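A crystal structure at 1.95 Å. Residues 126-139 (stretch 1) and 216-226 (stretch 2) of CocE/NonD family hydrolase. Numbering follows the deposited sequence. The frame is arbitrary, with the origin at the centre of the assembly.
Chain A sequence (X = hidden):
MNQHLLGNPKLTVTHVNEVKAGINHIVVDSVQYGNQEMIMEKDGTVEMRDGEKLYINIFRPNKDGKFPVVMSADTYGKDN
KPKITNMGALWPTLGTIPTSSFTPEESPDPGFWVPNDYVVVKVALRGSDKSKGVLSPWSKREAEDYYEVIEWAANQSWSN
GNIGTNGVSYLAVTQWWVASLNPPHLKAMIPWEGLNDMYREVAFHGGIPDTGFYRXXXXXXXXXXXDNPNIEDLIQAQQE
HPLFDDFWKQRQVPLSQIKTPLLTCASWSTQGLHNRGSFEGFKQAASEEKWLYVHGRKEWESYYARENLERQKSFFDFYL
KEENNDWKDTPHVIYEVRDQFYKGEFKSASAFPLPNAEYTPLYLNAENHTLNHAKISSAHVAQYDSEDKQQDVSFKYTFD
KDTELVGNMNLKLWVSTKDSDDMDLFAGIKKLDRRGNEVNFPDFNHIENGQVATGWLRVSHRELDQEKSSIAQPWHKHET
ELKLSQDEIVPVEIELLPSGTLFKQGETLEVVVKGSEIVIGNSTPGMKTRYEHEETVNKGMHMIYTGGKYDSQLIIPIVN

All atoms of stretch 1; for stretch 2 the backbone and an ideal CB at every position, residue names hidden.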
ATOM      1  N   ARG A 126      -7.128   2.435 -20.441  1.00  8.54           N
ATOM      2  CA  ARG A 126      -8.383   2.084 -21.115  1.00  7.67           C
ATOM      3  C   ARG A 126      -9.563   2.308 -20.166  1.00  8.14           C
ATOM      4  O   ARG A 126      -9.521   1.944 -18.983  1.00  7.41           O
ATOM      5  CB  ARG A 126      -8.368   0.638 -21.550  1.00  6.89           C
ATOM      6  CG  ARG A 126      -9.533   0.241 -22.437  1.00  9.29           C
ATOM      7  CD  ARG A 126      -9.522  -1.252 -22.745  1.00  8.70           C
ATOM      8  NE  ARG A 126      -8.350  -1.665 -23.509  1.00  8.56           N
ATOM      9  CZ  ARG A 126      -8.362  -2.118 -24.758  1.00 10.82           C
ATOM     10  NH1 ARG A 126      -9.503  -2.252 -25.436  1.00  8.39           N
ATOM     11  NH2 ARG A 126      -7.222  -2.469 -25.344  1.00 11.95           N
ATOM     12  N   GLY A 127     -10.631   2.865 -20.738  1.00  7.95           N
ATOM     13  CA  GLY A 127     -11.855   3.195 -19.997  1.00  8.72           C
ATOM     14  C   GLY A 127     -11.891   4.577 -19.352  1.00  9.25           C
ATOM     15  O   GLY A 127     -12.945   5.004 -18.845  1.00 10.48           O
ATOM     16  N   SER A 128     -10.743   5.254 -19.337  1.00  9.98           N
ATOM     17  CA  SER A 128     -10.617   6.570 -18.765  1.00 10.35           C
ATOM     18  C   SER A 128     -10.276   7.593 -19.838  1.00 10.66           C
ATOM     19  O   SER A 128      -9.755   7.280 -20.908  1.00  9.89           O
ATOM     20  CB  SER A 128      -9.563   6.585 -17.640  1.00 11.44           C
ATOM     21  OG  SER A 128      -8.242   6.508 -18.178  1.00 10.76           O
ATOM     22  N   ASP A 129     -10.606   8.829 -19.520  1.00 10.97           N
ATOM     23  CA  ASP A 129     -10.483   9.961 -20.423  1.00  9.99           C
ATOM     24  C   ASP A 129     -11.372   9.723 -21.646  1.00 10.07           C
ATOM     25  O   ASP A 129     -12.521   9.317 -21.490  1.00  9.17           O
ATOM     26  CB  ASP A 129      -9.030  10.267 -20.770  1.00 10.16           C
ATOM     27  CG  ASP A 129      -8.870  11.647 -21.328  1.00 13.22           C
ATOM     28  OD1 ASP A 129      -9.031  12.615 -20.554  1.00 19.44           O
ATOM     29  OD2 ASP A 129      -8.640  11.786 -22.545  1.00 15.74           O
ATOM     30  N   LYS A 130     -10.851   9.928 -22.842  1.00 10.55           N
ATOM     31  CA  LYS A 130     -11.679   9.796 -24.044  1.00 11.76           C
ATOM     32  C   LYS A 130     -11.836   8.327 -24.463  1.00 12.71           C
ATOM     33  O   LYS A 130     -12.612   8.025 -25.364  1.00 13.33           O
ATOM     34  CB  LYS A 130     -11.149  10.733 -25.148  1.00 11.46           C
ATOM     35  CG  LYS A 130     -11.386  12.215 -24.694  1.00 14.82           C
ATOM     36  CD  LYS A 130     -10.827  13.265 -25.594  1.00 16.32           C
ATOM     37  CE  LYS A 130      -9.369  13.487 -25.312  1.00 19.15           C
ATOM     38  NZ  LYS A 130      -9.099  13.921 -23.874  1.00 16.51           N
ATOM     39  N   SER A 131     -11.156   7.405 -23.778  1.00 12.99           N
ATOM     40  CA  SER A 131     -11.406   5.989 -24.000  1.00 13.18           C
ATOM     41  C   SER A 131     -12.662   5.578 -23.260  1.00 12.68           C
ATOM     42  O   SER A 131     -12.751   5.731 -22.043  1.00 12.35           O
ATOM     43  CB  SER A 131     -10.252   5.103 -23.511  1.00 13.49           C
ATOM     44  OG  SER A 131     -10.629   3.733 -23.584  1.00 11.80           O
ATOM     45  N   LYS A 132     -13.614   5.007 -23.985  1.00 12.52           N
ATOM     46  CA  LYS A 132     -14.824   4.458 -23.375  1.00 12.49           C
ATOM     47  C   LYS A 132     -14.806   2.931 -23.480  1.00 12.77           C
ATOM     48  O   LYS A 132     -15.858   2.289 -23.487  1.00 12.61           O
ATOM     49  CB  LYS A 132     -16.119   5.037 -24.005  1.00 14.33           C
ATOM     50  CG  LYS A 132     -16.259   6.545 -23.964  1.00 15.07           C
ATOM     51  CD  LYS A 132     -16.076   7.124 -22.545  1.00 17.54           C
ATOM     52  CE  LYS A 132     -15.543   8.583 -22.533  1.00 17.49           C
ATOM     53  NZ  LYS A 132     -15.493   9.123 -21.086  1.00 15.38           N
ATOM     54  N   GLY A 133     -13.608   2.350 -23.530  1.00 11.95           N
ATOM     55  CA  GLY A 133     -13.437   0.882 -23.496  1.00 11.93           C
ATOM     56  C   GLY A 133     -13.570   0.277 -22.090  1.00 10.85           C
ATOM     57  O   GLY A 133     -13.904   0.969 -21.142  1.00 10.27           O
ATOM     58  N   VAL A 134     -13.343  -1.037 -22.008  1.00  9.53           N
ATOM     59  CA  VAL A 134     -13.413  -1.783 -20.775  1.00  8.82           C
ATOM     60  C   VAL A 134     -12.445  -1.200 -19.741  1.00  8.27           C
ATOM     61  O   VAL A 134     -11.298  -0.940 -20.034  1.00  7.96           O
ATOM     62  CB  VAL A 134     -13.111  -3.279 -20.971  1.00  8.51           C
ATOM     63  CG1 VAL A 134     -13.023  -4.005 -19.554  1.00  9.00           C
ATOM     64  CG2 VAL A 134     -14.174  -3.942 -21.892  1.00  8.61           C
ATOM     65  N   LEU A 135     -12.973  -0.921 -18.561  1.00  8.43           N
ATOM     66  CA  LEU A 135     -12.187  -0.398 -17.446  1.00  8.73           C
ATOM     67  C   LEU A 135     -12.204  -1.492 -16.401  1.00  9.37           C
ATOM     68  O   LEU A 135     -13.177  -1.631 -15.647  1.00  9.68           O
ATOM     69  CB  LEU A 135     -12.785   0.921 -16.904  1.00  9.12           C
ATOM     70  CG  LEU A 135     -11.849   1.827 -16.056  1.00  8.73           C
ATOM     71  CD1 LEU A 135     -12.611   3.156 -15.741  1.00  6.76           C
ATOM     72  CD2 LEU A 135     -11.367   1.134 -14.768  1.00  6.44           C
ATOM     73  N   SER A 136     -11.133  -2.282 -16.386  1.00  9.21           N
ATOM     74  CA  SER A 136     -10.952  -3.376 -15.449  1.00  9.40           C
ATOM     75  C   SER A 136      -9.700  -3.098 -14.619  1.00  9.96           C
ATOM     76  O   SER A 136      -8.572  -3.436 -15.008  1.00 12.04           O
ATOM     77  CB  SER A 136     -10.852  -4.720 -16.171  1.00  9.76           C
ATOM     78  OG  SER A 136     -10.667  -5.729 -15.199  1.00 10.41           O
ATOM     79  N   PRO A 137      -9.866  -2.424 -13.493  1.00 10.14           N
ATOM     80  CA  PRO A 137      -8.720  -1.972 -12.705  1.00 10.45           C
ATOM     81  C   PRO A 137      -7.835  -3.105 -12.211  1.00 10.39           C
ATOM     82  O   PRO A 137      -8.335  -4.114 -11.760  1.00  8.81           O
ATOM     83  CB  PRO A 137      -9.357  -1.303 -11.491  1.00 11.77           C
ATOM     84  CG  PRO A 137     -10.748  -1.082 -11.826  1.00 11.39           C
ATOM     85  CD  PRO A 137     -11.142  -1.994 -12.916  1.00 10.60           C
ATOM     86  N   TRP A 138      -6.516  -2.920 -12.284  1.00  9.99           N
ATOM     87  CA  TRP A 138      -5.578  -3.813 -11.597  1.00  9.47           C
ATOM     88  C   TRP A 138      -5.761  -5.230 -12.118  1.00  9.97           C
ATOM     89  O   TRP A 138      -5.919  -6.191 -11.348  1.00 10.59           O
ATOM     90  CB  TRP A 138      -5.761  -3.676 -10.067  1.00  8.89           C
ATOM     91  CG  TRP A 138      -5.559  -2.306  -9.560  1.00  8.89           C
ATOM     92  CD1 TRP A 138      -4.950  -1.277 -10.236  1.00 12.15           C
ATOM     93  CD2 TRP A 138      -5.918  -1.760  -8.273  1.00 10.64           C
ATOM     94  NE1 TRP A 138      -4.922  -0.165  -9.472  1.00  8.86           N
ATOM     95  CE2 TRP A 138      -5.501  -0.427  -8.258  1.00 10.26           C
ATOM     96  CE3 TRP A 138      -6.543  -2.272  -7.130  1.00 12.82           C
ATOM     97  CZ2 TRP A 138      -5.680   0.416  -7.147  1.00  8.74           C
ATOM     98  CZ3 TRP A 138      -6.709  -1.424  -5.999  1.00 13.71           C
ATOM     99  CH2 TRP A 138      -6.301  -0.103  -6.031  1.00  8.64           C
ATOM    100  N   SER A 139      -5.727  -5.347 -13.457  1.00 10.67           N
ATOM    101  CA  SER A 139      -5.874  -6.581 -14.161  1.00  9.67           C
ATOM    102  C   SER A 139      -4.741  -6.777 -15.157  1.00  9.87           C
ATOM    103  O   SER A 139      -4.044  -5.849 -15.515  1.00  8.47           O
ATOM    104  CB  SER A 139      -7.207  -6.581 -14.920  1.00  9.86           C
ATOM    105  OG  SER A 139      -7.235  -5.542 -15.925  1.00 10.66           O
ATOM    106  N   UNK A 216     -16.046   2.614  -1.610  1.00 11.09           N
ATOM    107  CA  UNK A 216     -15.871   4.044  -1.892  1.00 12.02           C
ATOM    108  C   UNK A 216     -14.999   4.268  -3.156  1.00 11.74           C
ATOM    109  O   UNK A 216     -15.326   5.067  -4.076  1.00 12.42           O
ATOM    110  CB  UNK A 216     -15.237   4.738  -0.685  1.00 12.02           C
ATOM    111  N   UNK A 217     -13.943   3.483  -3.227  1.00 11.16           N
ATOM    112  CA  UNK A 217     -12.971   3.541  -4.305  1.00 11.48           C
ATOM    113  C   UNK A 217     -13.649   3.091  -5.589  1.00 12.73           C
ATOM    114  O   UNK A 217     -13.543   3.748  -6.646  1.00 11.01           O
ATOM    115  CB  UNK A 217     -11.746   2.678  -3.996  1.00 11.48           C
ATOM    116  N   UNK A 218     -14.314   1.944  -5.519  1.00 12.52           N
ATOM    117  CA  UNK A 218     -14.983   1.431  -6.700  1.00 13.48           C
ATOM    118  C   UNK A 218     -16.007   2.428  -7.234  1.00 13.96           C
ATOM    119  O   UNK A 218     -16.041   2.712  -8.434  1.00 14.95           O
ATOM    120  CB  UNK A 218     -15.660   0.095  -6.385  1.00 13.48           C
ATOM    121  N   UNK A 219     -16.850   2.939  -6.341  1.00 13.57           N
ATOM    122  CA  UNK A 219     -17.874   3.906  -6.696  1.00 15.12           C
ATOM    123  C   UNK A 219     -17.309   5.177  -7.301  1.00 14.16           C
ATOM    124  O   UNK A 219     -17.879   5.747  -8.241  1.00 13.28           O
ATOM    125  CB  UNK A 219     -18.706   4.255  -5.460  1.00 15.12           C
ATOM    126  N   UNK A 220     -16.184   5.604  -6.754  1.00 14.05           N
ATOM    127  CA  UNK A 220     -15.435   6.731  -7.262  1.00 15.17           C
ATOM    128  C   UNK A 220     -15.019   6.611  -8.735  1.00 14.84           C
ATOM    129  O   UNK A 220     -15.082   7.595  -9.481  1.00 15.07           O
ATOM    130  CB  UNK A 220     -14.187   6.923  -6.398  1.00 15.17           C
ATOM    131  N   UNK A 221     -14.591   5.417  -9.136  1.00 14.42           N
ATOM    132  CA  UNK A 221     -14.221   5.152 -10.525  1.00 14.35           C
ATOM    133  C   UNK A 221     -15.472   5.267 -11.407  1.00 14.88           C
ATOM    134  O   UNK A 221     -15.480   6.009 -12.387  1.00 14.19           O
ATOM    135  CB  UNK A 221     -13.579   3.770 -10.665  1.00 14.35           C
ATOM    136  N   UNK A 222     -16.552   4.597 -11.001  1.00 14.36           N
ATOM    137  CA  UNK A 222     -17.818   4.704 -11.690  1.00 15.83           C
ATOM    138  C   UNK A 222     -18.284   6.169 -11.836  1.00 14.95           C
ATOM    139  O   UNK A 222     -18.724   6.564 -12.900  1.00 13.68           O
ATOM    140  CB  UNK A 222     -18.874   3.886 -10.944  1.00 15.83           C
ATOM    141  N   UNK A 223     -18.162   6.955 -10.759  1.00 13.93           N
ATOM    142  CA  UNK A 223     -18.574   8.373 -10.754  1.00 13.84           C
ATOM    143  C   UNK A 223     -17.686   9.264 -11.649  1.00 13.47           C
ATOM    144  O   UNK A 223     -18.127  10.295 -12.184  1.00 14.48           O
ATOM    145  CB  UNK A 223     -18.546   8.908  -9.321  1.00 13.84           C
ATOM    146  N   UNK A 224     -16.433   8.853 -11.841  1.00 11.99           N
ATOM    147  CA  UNK A 224     -15.505   9.635 -12.603  1.00 12.07           C
ATOM    148  C   UNK A 224     -15.830   9.590 -14.110  1.00 11.78           C
ATOM    149  O   UNK A 224     -15.575  10.572 -14.789  1.00 11.65           O
ATOM    150  CB  UNK A 224     -14.081   9.139 -12.342  1.00 12.07           C
ATOM    151  N   UNK A 225     -16.390   8.476 -14.601  1.00 11.63           N
ATOM    152  CA  UNK A 225     -16.607   8.250 -16.078  1.00 11.71           C
ATOM    153  C   UNK A 225     -18.013   7.724 -16.306  1.00 10.85           C
ATOM    154  O   UNK A 225     -18.208   6.607 -16.778  1.00 10.24           O
ATOM    155  CB  UNK A 225     -15.588   7.264 -16.652  1.00 11.71           C
ATOM    156  N   UNK A 226     -19.003   8.549 -15.989  1.00 11.97           N
ATOM    157  CA  UNK A 226     -20.365   8.094 -16.025  1.00 12.97           C
ATOM    158  C   UNK A 226     -20.819   7.785 -17.446  1.00 13.67           C
ATOM    159  O   UNK A 226     -21.813   7.126 -17.627  1.00 14.95           O
ATOM    160  CB  UNK A 226     -21.281   9.141 -15.390  1.00 12.97           C
TER

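Stretch 2 runs as a helix through position 224, and its positions 217, 221 and 225, one turn apart, all aim CA-to-CB at stretch 1. Stretch 1 has no regular secondary structure, and no hydrogen bond crosses between the stretches; the contact is made by packing.

Position 216 has nothing of stretch 1 within reach; the visible atoms hardly restrict it, and it is Phe-216.

Position 217 points toward stretch 1, with the indole of Trp-138 broadly ahead and Pro-137 off to one side, but its ideal CB has no stretch 1 atom within 5.5 Å. A long side chain is needed, and a flat apolar one would exploit the indole best; Met, Leu or an aromatic could serve. The residue is Trp-217, with chi1 t. Its six-membered ring forms an offset stack with that of Trp-138, centroids 4.4 Å apart and planes at 21°, and Trp-217 CZ2 lies 3.4 Å from Trp-138 CH2, over one face of the Trp-138 ring. Trp-217 CH2 also reaches Pro-137 CB at 4.0 Å.

Position 218 points sideways and 219 is out of reach, so either tolerates many helix-compatible residues; they are Thr-218 and Gln-219. At 220 the residue is Gly-220, though stretch 1 does not ask for glycine.

Position 221 faces a greasy patch: its ideal CB sits 5.2 Å from Leu-135 CD1, with Pro-137 nearby. Medium aliphatics would suit. Ile-221 uses both branches: CG2 meets Leu-135 CD1 at 3.7 Å, while CD1 extends to Pro-137 CG at 4.1 Å.

Position 222 points away and 223 is out of reach, so stretch 1 leaves both open to many helix-compatible side chains; they are Phe-222 and Ala-223. Position 224 points toward stretch 1 but across open space, where a long polar chain would be at ease. Arg-224 does not touch stretch 1, its NH2 staying 6.2 Å from Asp-129 OD1, and finds partners elsewhere in the structure.

Position 225 leaves helical phi/psi, at -134/64, and its ideal CB lies 4.1 Å from Gly-127 O. Beyond lies the loop backbone from Gly-127 to Asp-129, with Leu-135 alongside. A polar chain could address the carbonyl, but a broad aromatic covers more. Trp-225 has the largest buried area in the contact. Ser-128 CA packs over its five-membered ring, 3.9 Å from the centroid, as a CH-pi contact, and Asp-129 N lies over the same indole, 3.3 Å from Trp-225 CH2. Leu-135 CD1 touches Trp-225 CD1 at 3.8 Å.

Position 226 points away, leaving its choice free; Thr-226 makes no contact with stretch 1.

Stretch 2 (216-226) FWTQGIFARWT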
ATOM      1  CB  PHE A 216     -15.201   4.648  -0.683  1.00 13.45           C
ATOM      2  CG  PHE A 216     -14.632   6.042  -0.899  1.00 15.83           C
ATOM      3  CD1 PHE A 216     -15.481   7.140  -0.937  1.00 21.96           C
ATOM      4  CD2 PHE A 216     -13.259   6.251  -0.987  1.00 21.10           C
ATOM      5  CE1 PHE A 216     -14.949   8.417  -1.097  1.00 20.92           C
ATOM      6  CE2 PHE A 216     -12.745   7.513  -1.115  1.00 21.60           C
ATOM      7  CZ  PHE A 216     -13.601   8.588  -1.179  1.00 19.35           C
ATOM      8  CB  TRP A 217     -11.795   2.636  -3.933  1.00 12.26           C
ATOM      9  CG  TRP A 217     -10.855   2.391  -5.018  1.00 11.39           C
ATOM     10  CD1 TRP A 217      -9.941   3.254  -5.502  1.00 12.26           C
ATOM     11  CD2 TRP A 217     -10.719   1.181  -5.778  1.00  9.77           C
ATOM     12  NE1 TRP A 217      -9.254   2.674  -6.538  1.00 15.80           N
ATOM     13  CE2 TRP A 217      -9.711   1.398  -6.726  1.00 10.43           C
ATOM     14  CE3 TRP A 217     -11.358  -0.058  -5.759  1.00 11.82           C
ATOM     15  CZ2 TRP A 217      -9.300   0.414  -7.628  1.00 10.46           C
ATOM     16  CZ3 TRP A 217     -10.937  -1.042  -6.661  1.00 12.99           C
ATOM     17  CH2 TRP A 217      -9.947  -0.795  -7.586  1.00 10.28           C
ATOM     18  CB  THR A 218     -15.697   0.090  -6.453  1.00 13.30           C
ATOM     19  OG1 THR A 218     -14.744  -0.880  -6.024  1.00 13.51           O
ATOM     20  CG2 THR A 218     -16.337  -0.361  -7.785  1.00 13.61           C
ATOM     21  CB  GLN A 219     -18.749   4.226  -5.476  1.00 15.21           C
ATOM     22  CG  GLN A 219     -19.633   3.059  -5.247  1.00 22.29           C
ATOM     23  CD  GLN A 219     -20.333   3.066  -3.922  1.00 29.52           C
ATOM     24  OE1 GLN A 219     -19.941   3.765  -2.966  1.00 36.14           O
ATOM     25  NE2 GLN A 219     -21.368   2.273  -3.846  1.00 29.87           N
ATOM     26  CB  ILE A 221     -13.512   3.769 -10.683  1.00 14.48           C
ATOM     27  CG1 ILE A 221     -12.190   3.779  -9.888  1.00 15.35           C
ATOM     28  CG2 ILE A 221     -13.368   3.434 -12.167  1.00 13.33           C
ATOM     29  CD1 ILE A 221     -11.347   2.457  -9.909  1.00 16.91           C
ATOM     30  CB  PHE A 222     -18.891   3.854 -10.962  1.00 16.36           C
ATOM     31  CG  PHE A 222     -19.008   2.444 -11.479  1.00 20.72           C
ATOM     32  CD1 PHE A 222     -19.860   2.158 -12.607  1.00 22.62           C
ATOM     33  CD2 PHE A 222     -18.290   1.406 -10.887  1.00 20.54           C
ATOM     34  CE1 PHE A 222     -20.033   0.827 -13.085  1.00 23.85           C
ATOM     35  CE2 PHE A 222     -18.427   0.082 -11.336  1.00 22.61           C
ATOM     36  CZ  PHE A 222     -19.283  -0.217 -12.469  1.00 24.39           C
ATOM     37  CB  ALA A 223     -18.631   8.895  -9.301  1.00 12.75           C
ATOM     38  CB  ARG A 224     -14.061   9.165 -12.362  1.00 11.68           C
ATOM     39  CG  ARG A 224     -12.969   9.968 -13.005  1.00 13.54           C
ATOM     40  CD  ARG A 224     -12.748  11.323 -12.350  1.00 17.18           C
ATOM     41  NE  ARG A 224     -11.863  12.192 -13.150  1.00 17.66           N
ATOM     42  CZ  ARG A 224     -12.230  12.847 -14.259  1.00 20.38           C
ATOM     43  NH1 ARG A 224     -13.465  12.737 -14.774  1.00 14.88           N
ATOM     44  NH2 ARG A 224     -11.333  13.608 -14.888  1.00 22.76           N
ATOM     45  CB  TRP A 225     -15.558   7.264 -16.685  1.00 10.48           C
ATOM     46  CG  TRP A 225     -14.133   7.578 -16.300  1.00 11.69           C
ATOM     47  CD1 TRP A 225     -13.311   6.851 -15.473  1.00 11.51           C
ATOM     48  CD2 TRP A 225     -13.392   8.733 -16.684  1.00 10.49           C
ATOM     49  NE1 TRP A 225     -12.115   7.504 -15.300  1.00 11.34           N
ATOM     50  CE2 TRP A 225     -12.138   8.668 -16.021  1.00 12.35           C
ATOM     51  CE3 TRP A 225     -13.686   9.855 -17.456  1.00 12.20           C
ATOM     52  CZ2 TRP A 225     -11.171   9.648 -16.167  1.00 12.53           C
ATOM     53  CZ3 TRP A 225     -12.686  10.842 -17.601  1.00 13.65           C
ATOM     54  CH2 TRP A 225     -11.466  10.716 -16.973  1.00 13.03           C
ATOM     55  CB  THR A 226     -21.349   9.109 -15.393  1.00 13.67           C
ATOM     56  OG1 THR A 226     -21.179  10.391 -16.015  1.00 15.04           O
ATOM     57  CG2 THR A 226     -21.157   9.202 -13.849  1.00 13.04           C
TER
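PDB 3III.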